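Local coordinates for protein restriction endonuclease S subunits (Thermoanaerobacter tengcongensis, PDB 3OKG) that probably recognises the target DNA sequence as the specificity subunit of a type I restriction-modification methyltransferase, which is composed of M and S polypeptides, at residues D60-K65 / A394-L399; I91-R96 / T116-I121; Y98-A103 / R138-T143. One frame throughout, in Å; residues are numbered along the deposited sequence.

Contact 1 (D60-K65 / A394-L399); sequences DSTVGK and AELKRL
T62 and K397, whose CA atoms lie 5.9 Å apart, join a tight turn of the first DNA specificity domain to helix 392-407, part of the C-terminal region predicted to form a coiled coil. The turn links strands 59-60 and 65-66 and carries two recognisable motifs. D60 OD1 accepts from T62 N at 2.9 Å, T62 N approaching from above the carboxylate plane, 38° out of it, which makes an Asx turn. D60 also faces both G64 and K65 in a G1 beta bulge, its carbonyl oxygen taking bonds from both backbone nitrogens, and G64 has the positive phi of 75° that this bulge needs.

The main apolar contact is made by one methyl. T62 CG2 stands anti to its backbone N and lies 3.5 Å from L396 CD1, closer than usual for two carbons, the two side chains running obliquely to each other. V63 CG1 adds a looser contact with the same CD1. L396 also touches V191, R192 and R195 of helix 174-216, so this leucine packs against both the long helix and the turn.

The polar part belongs to K397. Its chain is extended beyond CG and passes T62, CE coming 3.9 Å from T62 CA, to bring the ammonium group to the turn. There NZ also serves L99 O and forms a salt bridge with E393, both outside the two segments. S61 OG, placed between its own backbone N and carbonyl carbon (chi1 66°), accepts from K397 NZ at 3.1 Å.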
ATOM      1  N   ASP A  60     -17.435  -7.761   3.137  1.00 20.83           N
ATOM      2  CA  ASP A  60     -16.067  -7.254   3.087  1.00 19.97           C
ATOM      3  C   ASP A  60     -15.256  -8.263   2.262  1.00 14.10           C
ATOM      4  O   ASP A  60     -14.928  -9.363   2.738  1.00 18.32           O
ATOM      5  CB  ASP A  60     -15.475  -7.152   4.511  1.00 23.60           C
ATOM      6  CG  ASP A  60     -14.008  -6.725   4.500  1.00 34.04           C
ATOM      7  OD1 ASP A  60     -13.426  -6.603   3.400  1.00 28.66           O
ATOM      8  OD2 ASP A  60     -13.427  -6.505   5.589  1.00 31.78           O
ATOM      9  N   SER A  61     -14.932  -7.890   1.034  1.00 16.09           N
ATOM     10  CA  SER A  61     -14.345  -8.870   0.104  1.00 24.28           C
ATOM     11  C   SER A  61     -12.895  -9.149   0.466  1.00 21.45           C
ATOM     12  O   SER A  61     -12.319 -10.140   0.028  1.00 21.51           O
ATOM     13  CB  SER A  61     -14.407  -8.371  -1.350  1.00 23.71           C
ATOM     14  OG  SER A  61     -13.579  -7.231  -1.523  1.00 21.14           O
ATOM     15  N   THR A  62     -12.297  -8.248   1.245  1.00 21.49           N
ATOM     16  CA  THR A  62     -10.897  -8.442   1.638  1.00 20.92           C
ATOM     17  C   THR A  62     -10.659  -9.696   2.471  1.00 24.22           C
ATOM     18  O   THR A  62      -9.663 -10.395   2.277  1.00 26.86           O
ATOM     19  CB  THR A  62     -10.337  -7.205   2.329  1.00 32.60           C
ATOM     20  OG1 THR A  62     -10.406  -6.104   1.415  1.00 28.97           O
ATOM     21  CG2 THR A  62      -8.881  -7.435   2.757  1.00 28.98           C
ATOM     22  N   VAL A  63     -11.567 -10.000   3.392  1.00 20.38           N
ATOM     23  CA  VAL A  63     -11.433 -11.224   4.166  1.00 28.56           C
ATOM     24  C   VAL A  63     -12.596 -12.175   3.942  1.00 23.75           C
ATOM     25  O   VAL A  63     -12.578 -13.291   4.433  1.00 22.80           O
ATOM     26  CB  VAL A  63     -11.320 -10.943   5.650  1.00 28.96           C
ATOM     27  CG1 VAL A  63     -10.045 -10.150   5.925  1.00 30.71           C
ATOM     28  CG2 VAL A  63     -12.548 -10.172   6.107  1.00 19.91           C
ATOM     29  N   GLY A  64     -13.587 -11.740   3.175  1.00 21.71           N
ATOM     30  CA  GLY A  64     -14.700 -12.604   2.860  1.00 20.49           C
ATOM     31  C   GLY A  64     -15.638 -12.761   4.040  1.00 18.41           C
ATOM     32  O   GLY A  64     -15.908 -13.875   4.476  1.00 19.08           O
ATOM     33  N   LYS A  65     -16.126 -11.641   4.579  1.00 17.47           N
ATOM     34  CA  LYS A  65     -16.982 -11.732   5.780  1.00 20.23           C
ATOM     35  C   LYS A  65     -18.250 -10.911   5.564  1.00 18.56           C
ATOM     36  O   LYS A  65     -18.197  -9.849   4.956  1.00 17.54           O
ATOM     37  CB  LYS A  65     -16.223 -11.253   7.018  1.00 25.78           C
ATOM     38  CG  LYS A  65     -16.998 -11.374   8.344  1.00 26.77           C
ATOM     39  CD  LYS A  65     -16.178 -10.736   9.496  1.00 26.20           C
ATOM     40  CE  LYS A  65     -16.830 -10.987  10.843  1.00 25.23           C
ATOM     41  NZ  LYS A  65     -17.027 -12.459  11.128  1.00 24.84           N
ATOM     42  N   ALA A 394      -4.956  -5.114  -1.130  1.00 30.93           N
ATOM     43  CA  ALA A 394      -4.039  -5.924  -1.949  1.00 27.00           C
ATOM     44  C   ALA A 394      -3.180  -6.884  -1.129  1.00 46.38           C
ATOM     45  O   ALA A 394      -3.070  -8.073  -1.440  1.00 32.83           O
ATOM     46  CB  ALA A 394      -3.159  -5.025  -2.796  1.00 43.43           C
ATOM     47  N   GLU A 395      -2.560  -6.389  -0.072  1.00 35.02           N
ATOM     48  CA  GLU A 395      -1.719  -7.287   0.701  1.00 42.72           C
ATOM     49  C   GLU A 395      -2.560  -8.460   1.214  1.00 42.98           C
ATOM     50  O   GLU A 395      -2.164  -9.619   1.106  1.00 31.82           O
ATOM     51  CB  GLU A 395      -1.012  -6.577   1.864  1.00 37.48           C
ATOM     52  CG  GLU A 395       0.386  -7.126   2.118  1.00 57.76           C
ATOM     53  CD  GLU A 395       0.858  -7.019   3.569  1.00 37.41           C
ATOM     54  OE1 GLU A 395       2.005  -7.444   3.814  1.00 46.28           O
ATOM     55  OE2 GLU A 395       0.111  -6.538   4.462  1.00 39.28           O
ATOM     56  N   LEU A 396      -3.722  -8.172   1.777  1.00 28.96           N
ATOM     57  CA  LEU A 396      -4.474  -9.242   2.350  1.00 25.73           C
ATOM     58  C   LEU A 396      -4.932 -10.229   1.255  1.00 19.78           C
ATOM     59  O   LEU A 396      -4.803 -11.415   1.442  1.00 26.64           O
ATOM     60  CB  LEU A 396      -5.641  -8.729   3.209  1.00 27.72           C
ATOM     61  CG  LEU A 396      -5.291  -7.771   4.371  1.00 41.54           C
ATOM     62  CD1 LEU A 396      -6.504  -7.610   5.286  1.00 48.37           C
ATOM     63  CD2 LEU A 396      -4.085  -8.273   5.174  1.00 40.08           C
ATOM     64  N   LYS A 397      -5.450  -9.747   0.125  1.00 20.82           N
ATOM     65  CA  LYS A 397      -6.018 -10.676  -0.845  1.00 21.28           C
ATOM     66  C   LYS A 397      -4.945 -11.559  -1.499  1.00 26.41           C
ATOM     67  O   LYS A 397      -5.142 -12.751  -1.706  1.00 21.13           O
ATOM     68  CB  LYS A 397      -6.845  -9.920  -1.888  1.00 24.61           C
ATOM     69  CG  LYS A 397      -8.280  -9.621  -1.433  1.00 27.26           C
ATOM     70  CD  LYS A 397      -8.978  -8.749  -2.497  1.00 32.51           C
ATOM     71  CE  LYS A 397     -10.466  -8.622  -2.245  1.00 30.70           C
ATOM     72  NZ  LYS A 397     -11.119  -7.864  -3.339  1.00 39.39           N
ATOM     73  N   ARG A 398      -3.805 -10.972  -1.832  1.00 22.37           N
ATOM     74  CA  ARG A 398      -2.758 -11.737  -2.517  1.00 19.07           C
ATOM     75  C   ARG A 398      -1.941 -12.645  -1.579  1.00 16.18           C
ATOM     76  O   ARG A 398      -1.472 -13.725  -1.977  1.00 18.98           O
ATOM     77  CB  ARG A 398      -1.840 -10.797  -3.295  1.00 23.73           C
ATOM     78  CG  ARG A 398      -2.592 -10.010  -4.401  1.00 25.18           C
ATOM     79  CD  ARG A 398      -3.460 -10.902  -5.324  1.00 23.62           C
ATOM     80  NE  ARG A 398      -2.712 -12.039  -5.852  1.00 24.74           N
ATOM     81  CZ  ARG A 398      -3.268 -13.098  -6.440  1.00 27.59           C
ATOM     82  NH1 ARG A 398      -4.582 -13.146  -6.621  1.00 23.51           N
ATOM     83  NH2 ARG A 398      -2.501 -14.094  -6.873  1.00 26.79           N
ATOM     84  N   LEU A 399      -1.740 -12.202  -0.346  1.00 21.44           N
ATOM     85  CA  LEU A 399      -1.127 -13.087   0.636  1.00 17.46           C
ATOM     86  C   LEU A 399      -2.072 -14.221   0.970  1.00 18.89           C
ATOM     87  O   LEU A 399      -1.637 -15.350   1.180  1.00 17.29           O
ATOM     88  CB  LEU A 399      -0.772 -12.347   1.932  1.00 17.19           C
ATOM     89  CG  LEU A 399       0.230 -11.191   1.869  1.00 34.54           C
ATOM     90  CD1 LEU A 399       0.733 -10.851   3.296  1.00 29.12           C
ATOM     91  CD2 LEU A 399       1.372 -11.457   0.955  1.00 29.64           C
TER

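Contact 2 (I91-R96 / T116-I121); sequences IFATTR and TGFCVI. With SO4 (sulfate ion), chain C.
The phenyl ring of F118 carries I91 on one face: I91 CD1 stands 3.9 Å from the ring centroid and 9° off the normal, a CH-pi contact almost directly over the centre. F118 CD1 also meets I91 CB at 3.8 Å, while CE1 approaches the methyl of A93. I91 CG1 lies between its backbone N and carbonyl carbon, and an extended chi2 then carries CD1 over the ring. I59 touches I91 and F118, and I56 touches A93 and F118. A second flat group, the F92 ring, is approached by I121 CD1.

The backbones form an antiparallel pair of edge strand 118-121 with the middle strand 90-93 of a three-stranded sheet in the DNA specificity domain, their directions 154° apart. F92 and C119 are the hydrogen-bonded pair, C119 N reaching F92 O at 2.8 Å and F92 N reaching C119 O at 3.0 Å; I91-V120 and A93-F118 are non-hydrogen-bonded pairs. On the face holding F92 and C119, I121 CD1 packs 3.8 Å from F92 CB, and helices 130-137 and 161-165 cover that side.

Beyond the strand, T94 N bonds to G117 O at 3.0 Å with an N-H...O angle of 172°. A water bridges T95 N to the same oxygen. R96 N donates to O1 of a sulfate, probably from the crystallisation liquor, which R152 NH2 also binds.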
ATOM      1  N   ILE A  91     -21.605 -18.219   0.400  1.00 15.96           N
ATOM      2  CA  ILE A  91     -22.243 -17.491  -0.691  1.00 15.15           C
ATOM      3  C   ILE A  91     -21.161 -16.896  -1.571  1.00 15.45           C
ATOM      4  O   ILE A  91     -20.206 -16.317  -1.093  1.00 18.58           O
ATOM      5  CB  ILE A  91     -23.213 -16.402  -0.174  1.00 17.42           C
ATOM      6  CG1 ILE A  91     -22.499 -15.516   0.853  1.00 16.86           C
ATOM      7  CG2 ILE A  91     -24.372 -17.069   0.558  1.00 16.51           C
ATOM      8  CD1 ILE A  91     -23.341 -14.272   1.286  1.00 17.02           C
ATOM      9  N   PHE A  92     -21.333 -17.037  -2.875  1.00 16.75           N
ATOM     10  CA  PHE A  92     -20.269 -16.756  -3.836  1.00 12.96           C
ATOM     11  C   PHE A  92     -20.873 -15.891  -4.954  1.00 17.41           C
ATOM     12  O   PHE A  92     -21.740 -16.359  -5.688  1.00 19.90           O
ATOM     13  CB  PHE A  92     -19.822 -18.112  -4.420  1.00 16.91           C
ATOM     14  CG  PHE A  92     -18.745 -18.000  -5.465  1.00 18.54           C
ATOM     15  CD1 PHE A  92     -17.426 -18.279  -5.148  1.00 23.74           C
ATOM     16  CD2 PHE A  92     -19.068 -17.640  -6.779  1.00 18.31           C
ATOM     17  CE1 PHE A  92     -16.437 -18.190  -6.109  1.00 25.07           C
ATOM     18  CE2 PHE A  92     -18.085 -17.552  -7.741  1.00 23.82           C
ATOM     19  CZ  PHE A  92     -16.765 -17.823  -7.410  1.00 27.56           C
ATOM     20  N   ALA A  93     -20.489 -14.624  -5.038  1.00 16.55           N
ATOM     21  CA  ALA A  93     -21.128 -13.737  -6.021  1.00 18.07           C
ATOM     22  C   ALA A  93     -20.781 -14.217  -7.424  1.00 23.71           C
ATOM     23  O   ALA A  93     -19.617 -14.501  -7.703  1.00 20.74           O
ATOM     24  CB  ALA A  93     -20.669 -12.305  -5.829  1.00 17.47           C
ATOM     25  N   THR A  94     -21.785 -14.326  -8.298  1.00 18.92           N
ATOM     26  CA  THR A  94     -21.525 -14.749  -9.669  1.00 21.62           C
ATOM     27  C   THR A  94     -21.149 -13.568 -10.572  1.00 25.92           C
ATOM     28  O   THR A  94     -20.569 -13.769 -11.613  1.00 24.25           O
ATOM     29  CB  THR A  94     -22.678 -15.554 -10.261  1.00 21.81           C
ATOM     30  OG1 THR A  94     -23.915 -14.827 -10.115  1.00 19.65           O
ATOM     31  CG2 THR A  94     -22.778 -16.890  -9.538  1.00 17.02           C
ATOM     32  N   THR A  95     -21.467 -12.352 -10.146  1.00 22.75           N
ATOM     33  CA  THR A  95     -20.993 -11.138 -10.822  1.00 26.23           C
ATOM     34  C   THR A  95     -19.565 -10.797 -10.372  1.00 24.40           C
ATOM     35  O   THR A  95     -19.244 -10.927  -9.188  1.00 24.60           O
ATOM     36  CB  THR A  95     -21.916  -9.966 -10.482  1.00 33.58           C
ATOM     37  OG1 THR A  95     -23.180 -10.171 -11.126  1.00 38.38           O
ATOM     38  CG2 THR A  95     -21.319  -8.640 -10.955  1.00 46.24           C
ATOM     39  N   ARG A  96     -18.713 -10.373 -11.308  1.00 24.30           N
ATOM     40  CA  ARG A  96     -17.318 -10.045 -11.024  1.00 26.90           C
ATOM     41  C   ARG A  96     -16.530 -10.947 -10.046  1.00 25.39           C
ATOM     42  O   ARG A  96     -15.783 -10.463  -9.201  1.00 22.78           O
ATOM     43  CB  ARG A  96     -17.211  -8.557 -10.633  1.00 24.35           C
ATOM     44  CG  ARG A  96     -17.698  -7.632 -11.746  1.00 24.82           C
ATOM     45  CD  ARG A  96     -17.602  -6.166 -11.355  1.00 34.78           C
ATOM     46  NE  ARG A  96     -18.736  -5.754 -10.542  1.00 48.13           N
ATOM     47  CZ  ARG A  96     -19.896  -5.344 -11.046  1.00 71.08           C
ATOM     48  NH1 ARG A  96     -20.072  -5.300 -12.360  1.00 67.11           N
ATOM     49  NH2 ARG A  96     -20.882  -4.981 -10.236  1.00 59.76           N
ATOM     50  N   THR A 116     -30.141 -13.138  -5.169  1.00 23.14           N
ATOM     51  CA  THR A 116     -30.026 -14.160  -6.223  1.00 20.12           C
ATOM     52  C   THR A 116     -28.692 -14.033  -6.966  1.00 23.50           C
ATOM     53  O   THR A 116     -28.305 -14.923  -7.725  1.00 23.60           O
ATOM     54  CB  THR A 116     -31.153 -14.006  -7.261  1.00 22.94           C
ATOM     55  OG1 THR A 116     -31.196 -12.638  -7.678  1.00 22.24           O
ATOM     56  CG2 THR A 116     -32.497 -14.416  -6.661  1.00 27.61           C
ATOM     57  N   GLY A 117     -28.018 -12.903  -6.787  1.00 20.53           N
ATOM     58  CA  GLY A 117     -26.684 -12.725  -7.344  1.00 21.32           C
ATOM     59  C   GLY A 117     -25.596 -13.590  -6.708  1.00 20.67           C
ATOM     60  O   GLY A 117     -24.456 -13.608  -7.195  1.00 23.42           O
ATOM     61  N   PHE A 118     -25.922 -14.282  -5.610  1.00 20.07           N
ATOM     62  CA  PHE A 118     -24.990 -15.254  -5.023  1.00 19.22           C
ATOM     63  C   PHE A 118     -25.345 -16.667  -5.380  1.00 15.45           C
ATOM     64  O   PHE A 118     -26.506 -17.091  -5.285  1.00 22.00           O
ATOM     65  CB  PHE A 118     -24.995 -15.209  -3.486  1.00 16.69           C
ATOM     66  CG  PHE A 118     -24.466 -13.927  -2.886  1.00 20.20           C
ATOM     67  CD1 PHE A 118     -23.094 -13.707  -2.783  1.00 17.43           C
ATOM     68  CD2 PHE A 118     -25.336 -12.979  -2.348  1.00 17.46           C
ATOM     69  CE1 PHE A 118     -22.582 -12.530  -2.198  1.00 19.54           C
ATOM     70  CE2 PHE A 118     -24.836 -11.798  -1.744  1.00 17.92           C
ATOM     71  CZ  PHE A 118     -23.456 -11.576  -1.660  1.00 21.01           C
ATOM     72  N   CYS A 119     -24.326 -17.444  -5.712  1.00 15.53           N
ATOM     73  CA  CYS A 119     -24.479 -18.889  -5.729  1.00 16.47           C
ATOM     74  C   CYS A 119     -24.395 -19.411  -4.287  1.00 19.26           C
ATOM     75  O   CYS A 119     -23.428 -19.109  -3.576  1.00 18.08           O
ATOM     76  CB  CYS A 119     -23.348 -19.509  -6.564  1.00 17.14           C
ATOM     77  SG  CYS A 119     -23.341 -21.300  -6.537  1.00 21.27           S
ATOM     78  N   VAL A 120     -25.375 -20.207  -3.865  1.00 16.61           N
ATOM     79  CA  VAL A 120     -25.414 -20.677  -2.459  1.00 16.43           C
ATOM     80  C   VAL A 120     -24.844 -22.100  -2.397  1.00 16.73           C
ATOM     81  O   VAL A 120     -25.367 -23.007  -3.005  1.00 22.26           O
ATOM     82  CB  VAL A 120     -26.845 -20.621  -1.842  1.00 16.06           C
ATOM     83  CG1 VAL A 120     -26.821 -21.155  -0.409  1.00 18.20           C
ATOM     84  CG2 VAL A 120     -27.374 -19.158  -1.791  1.00 18.38           C
ATOM     85  N   ILE A 121     -23.737 -22.251  -1.687  1.00 15.94           N
ATOM     86  CA  ILE A 121     -22.968 -23.474  -1.658  1.00 17.10           C
ATOM     87  C   ILE A 121     -23.106 -24.063  -0.257  1.00 18.43           C
ATOM     88  O   ILE A 121     -22.443 -23.604   0.678  1.00 17.21           O
ATOM     89  CB  ILE A 121     -21.476 -23.136  -1.960  1.00 15.67           C
ATOM     90  CG1 ILE A 121     -21.320 -22.720  -3.435  1.00 21.59           C
ATOM     91  CG2 ILE A 121     -20.564 -24.287  -1.577  1.00 18.27           C
ATOM     92  CD1 ILE A 121     -20.067 -21.815  -3.686  1.00 22.18           C
TER
HETATM   93  S   SO4 C 399     -19.887  -9.608 -14.732  1.00 42.04           S
HETATM   94  O1  SO4 C 399     -18.647 -10.242 -14.255  1.00 41.98           O
HETATM   95  O2  SO4 C 399     -20.691 -10.549 -15.530  1.00 36.50           O
HETATM   96  O3  SO4 C 399     -20.671  -9.150 -13.589  1.00 62.58           O
HETATM   97  O4  SO4 C 399     -19.518  -8.459 -15.557  1.00 37.57           O
HETATM   98  O   HOH W   1     -26.136 -16.202  -8.968  1.00 26.85           O
HETATM   99  O   HOH W   2     -23.484 -11.230  -8.102  1.00 39.84           O

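Contact 3 (Y98-A103 / R138-T143); sequences YLKNIA and RSDFIT
K100 CB packs 3.7 Å from R138 NH1, beside the guanidinium. From there the chain turns at chi2 (-75°), which brings CD near R138 O. CE is 3.4 Å from R138 O and 3.3 Å from D140 OD1. At the tip, NZ donates to R138 O at 2.9 Å from 51° above the carbonyl plane. It also forms a salt bridge with D140 OD1 at 2.8 Å, on the anti lone pair, the two side chains meeting at about a right angle.

The R138 side chain slides past I102, whose CG2 packs on CG, and NH1 makes weak bonds to K100 O and I102 O near the guanidinium plane. The stronger partner of R138 is E400 of helix 392-407, bound through NE, and NH2 holds S61 O.

S139 is the N-cap of helix 140-143, its OG accepting from F141 N. The contact joins this helix to the loop leading into strand 102-104. D140, whose OD2 is also bound by R398, probably offsets part of the charge of buried K100. The positive end of the helix dipole would disfavour a cation here, where K100 NZ and D140 N, two donors, lie 3.3 Å apart; the carboxylate and R138 O probably compensate.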
ATOM      1  N   TYR A  98     -13.917 -12.153  -9.508  1.00 19.17           N
ATOM      2  CA  TYR A  98     -12.540 -11.909  -9.136  1.00 21.67           C
ATOM      3  C   TYR A  98     -12.489 -10.980  -7.934  1.00 24.31           C
ATOM      4  O   TYR A  98     -11.454 -10.850  -7.303  1.00 20.43           O
ATOM      5  CB  TYR A  98     -11.757 -11.302 -10.302  1.00 27.94           C
ATOM      6  CG  TYR A  98     -12.373 -10.031 -10.835  1.00 27.02           C
ATOM      7  CD1 TYR A  98     -12.037  -8.793 -10.287  1.00 30.03           C
ATOM      8  CD2 TYR A  98     -13.284 -10.060 -11.903  1.00 28.25           C
ATOM      9  CE1 TYR A  98     -12.587  -7.629 -10.761  1.00 28.03           C
ATOM     10  CE2 TYR A  98     -13.841  -8.892 -12.379  1.00 23.39           C
ATOM     11  CZ  TYR A  98     -13.489  -7.685 -11.818  1.00 26.07           C
ATOM     12  OH  TYR A  98     -14.032  -6.510 -12.269  1.00 25.56           O
ATOM     13  N   LEU A  99     -13.596 -10.313  -7.629  1.00 21.48           N
ATOM     14  CA  LEU A  99     -13.599  -9.387  -6.497  1.00 22.40           C
ATOM     15  C   LEU A  99     -13.576 -10.145  -5.146  1.00 21.93           C
ATOM     16  O   LEU A  99     -13.200  -9.590  -4.131  1.00 21.41           O
ATOM     17  CB  LEU A  99     -14.804  -8.450  -6.567  1.00 24.14           C
ATOM     18  CG  LEU A  99     -14.809  -7.394  -7.680  1.00 28.24           C
ATOM     19  CD1 LEU A  99     -16.105  -6.576  -7.701  1.00 33.22           C
ATOM     20  CD2 LEU A  99     -13.602  -6.491  -7.551  1.00 28.79           C
ATOM     21  N   LYS A 100     -13.990 -11.403  -5.174  1.00 19.94           N
ATOM     22  CA  LYS A 100     -14.053 -12.269  -3.991  1.00 19.29           C
ATOM     23  C   LYS A 100     -15.111 -11.817  -2.998  1.00 19.35           C
ATOM     24  O   LYS A 100     -14.910 -11.875  -1.781  1.00 19.66           O
ATOM     25  CB  LYS A 100     -12.695 -12.387  -3.288  1.00 20.26           C
ATOM     26  CG  LYS A 100     -11.524 -12.628  -4.224  1.00 22.98           C
ATOM     27  CD  LYS A 100     -11.468 -14.022  -4.735  1.00 24.17           C
ATOM     28  CE  LYS A 100     -10.086 -14.252  -5.405  1.00 33.32           C
ATOM     29  NZ  LYS A 100      -9.952 -15.643  -5.916  1.00 35.95           N
ATOM     30  N   ASN A 101     -16.252 -11.392  -3.517  1.00 22.56           N
ATOM     31  CA  ASN A 101     -17.423 -11.234  -2.666  1.00 22.03           C
ATOM     32  C   ASN A 101     -17.954 -12.615  -2.316  1.00 19.58           C
ATOM     33  O   ASN A 101     -18.908 -13.133  -2.903  1.00 18.30           O
ATOM     34  CB  ASN A 101     -18.461 -10.344  -3.361  1.00 22.53           C
ATOM     35  CG  ASN A 101     -18.008  -8.906  -3.394  1.00 21.72           C
ATOM     36  OD1 ASN A 101     -17.916  -8.291  -4.454  1.00 26.99           O
ATOM     37  ND2 ASN A 101     -17.667  -8.376  -2.220  1.00 17.57           N
ATOM     38  N   ILE A 102     -17.293 -13.234  -1.348  1.00 14.45           N
ATOM     39  CA  ILE A 102     -17.519 -14.640  -1.062  1.00 12.70           C
ATOM     40  C   ILE A 102     -17.418 -14.756   0.442  1.00 18.99           C
ATOM     41  O   ILE A 102     -16.446 -14.265   1.009  1.00 21.24           O
ATOM     42  CB  ILE A 102     -16.403 -15.499  -1.666  1.00 15.58           C
ATOM     43  CG1 ILE A 102     -16.378 -15.356  -3.208  1.00 21.80           C
ATOM     44  CG2 ILE A 102     -16.562 -16.973  -1.232  1.00 18.20           C
ATOM     45  CD1 ILE A 102     -15.057 -15.825  -3.818  1.00 21.36           C
ATOM     46  N   ALA A 103     -18.383 -15.410   1.091  1.00 14.49           N
ATOM     47  CA  ALA A 103     -18.420 -15.352   2.562  1.00 15.82           C
ATOM     48  C   ALA A 103     -19.092 -16.549   3.133  1.00 18.60           C
ATOM     49  O   ALA A 103     -19.861 -17.210   2.445  1.00 16.94           O
ATOM     50  CB  ALA A 103     -19.157 -14.106   3.002  1.00 16.99           C
ATOM     51  N   ARG A 138     -12.620 -19.181  -2.048  1.00 17.47           N
ATOM     52  CA  ARG A 138     -11.900 -17.915  -2.194  1.00 14.86           C
ATOM     53  C   ARG A 138     -10.637 -18.013  -3.047  1.00 15.36           C
ATOM     54  O   ARG A 138      -9.998 -16.986  -3.335  1.00 17.84           O
ATOM     55  CB  ARG A 138     -11.561 -17.354  -0.806  1.00 20.13           C
ATOM     56  CG  ARG A 138     -12.827 -16.854  -0.139  1.00 16.83           C
ATOM     57  CD  ARG A 138     -12.580 -16.007   1.048  1.00 26.38           C
ATOM     58  NE  ARG A 138     -11.645 -14.916   0.818  1.00 20.81           N
ATOM     59  CZ  ARG A 138     -11.963 -13.683   0.447  1.00 25.07           C
ATOM     60  NH1 ARG A 138     -13.219 -13.344   0.209  1.00 22.40           N
ATOM     61  NH2 ARG A 138     -11.001 -12.788   0.318  1.00 21.49           N
ATOM     62  N   SER A 139     -10.266 -19.221  -3.434  1.00 19.17           N
ATOM     63  CA  SER A 139      -9.028 -19.363  -4.194  1.00 24.04           C
ATOM     64  C   SER A 139      -9.199 -18.935  -5.647  1.00 22.73           C
ATOM     65  O   SER A 139     -10.249 -19.173  -6.251  1.00 18.87           O
ATOM     66  CB  SER A 139      -8.511 -20.797  -4.191  1.00 23.58           C
ATOM     67  OG  SER A 139      -7.442 -20.890  -5.127  1.00 24.90           O
ATOM     68  N   ASP A 140      -8.152 -18.340  -6.209  1.00 20.82           N
ATOM     69  CA  ASP A 140      -8.066 -18.108  -7.668  1.00 20.71           C
ATOM     70  C   ASP A 140      -8.260 -19.421  -8.464  1.00 21.79           C
ATOM     71  O   ASP A 140      -8.723 -19.395  -9.597  1.00 22.88           O
ATOM     72  CB  ASP A 140      -6.694 -17.523  -8.046  1.00 19.82           C
ATOM     73  CG  ASP A 140      -6.495 -16.091  -7.578  1.00 31.14           C
ATOM     74  OD1 ASP A 140      -7.447 -15.450  -7.068  1.00 23.70           O
ATOM     75  OD2 ASP A 140      -5.352 -15.591  -7.723  1.00 23.52           O
ATOM     76  N   PHE A 141      -7.919 -20.553  -7.869  1.00 19.13           N
ATOM     77  CA  PHE A 141      -8.084 -21.839  -8.559  1.00 22.58           C
ATOM     78  C   PHE A 141      -9.538 -22.028  -9.021  1.00 23.84           C
ATOM     79  O   PHE A 141      -9.799 -22.655 -10.066  1.00 19.61           O
ATOM     80  CB  PHE A 141      -7.654 -23.011  -7.663  1.00 22.47           C
ATOM     81  CG  PHE A 141      -7.737 -24.339  -8.349  1.00 25.88           C
ATOM     82  CD1 PHE A 141      -6.783 -24.704  -9.292  1.00 29.61           C
ATOM     83  CD2 PHE A 141      -8.780 -25.213  -8.081  1.00 25.82           C
ATOM     84  CE1 PHE A 141      -6.858 -25.935  -9.939  1.00 33.73           C
ATOM     85  CE2 PHE A 141      -8.857 -26.435  -8.727  1.00 28.33           C
ATOM     86  CZ  PHE A 141      -7.899 -26.790  -9.661  1.00 21.06           C
ATOM     87  N   ILE A 142     -10.481 -21.495  -8.238  1.00 24.36           N
ATOM     88  CA  ILE A 142     -11.912 -21.573  -8.577  1.00 24.31           C
ATOM     89  C   ILE A 142     -12.326 -20.521  -9.592  1.00 28.74           C
ATOM     90  O   ILE A 142     -12.922 -20.844 -10.617  1.00 24.74           O
ATOM     91  CB  ILE A 142     -12.805 -21.427  -7.316  1.00 26.34           C
ATOM     92  CG1 ILE A 142     -12.630 -22.631  -6.392  1.00 25.50           C
ATOM     93  CG2 ILE A 142     -14.281 -21.227  -7.701  1.00 24.48           C
ATOM     94  CD1 ILE A 142     -12.655 -23.984  -7.064  1.00 27.01           C
ATOM     95  N   THR A 143     -11.994 -19.264  -9.294  1.00 22.14           N
ATOM     96  CA  THR A 143     -12.185 -18.131 -10.199  1.00 28.65           C
ATOM     97  C   THR A 143     -11.758 -18.457 -11.591  1.00 21.02           C
ATOM     98  O   THR A 143     -12.448 -18.179 -12.575  1.00 27.85           O
ATOM     99  CB  THR A 143     -11.194 -17.001  -9.825  1.00 35.68           C
ATOM    100  OG1 THR A 143     -11.339 -16.678  -8.455  1.00 28.97           O
ATOM    101  CG2 THR A 143     -11.372 -15.751 -10.705  1.00 35.49           C
TER

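How the contacts relate
From the N terminus, the turn 60-65 comes first, and contact 1 is completed only when the chain returns 329 residues later on helix 392-407, closing a loop that encloses the other two contacts. Within it, segment 91-96 opens contact 2 and 98-103 opens contact 3; 116-121 closes the former, then 138-143 the latter, so these two cross. They share one sheet, where strand 90-93 pairs with 102-104: I91 N lies 2.9 Å from A103 O. Contacts 1 and 3 touch through the salt bridge of R398 NH1 with D140 OD2, tying helix 392-407 to helix 140-143. Contacts 1 and 2 stay apart, centres about 17 Å distant.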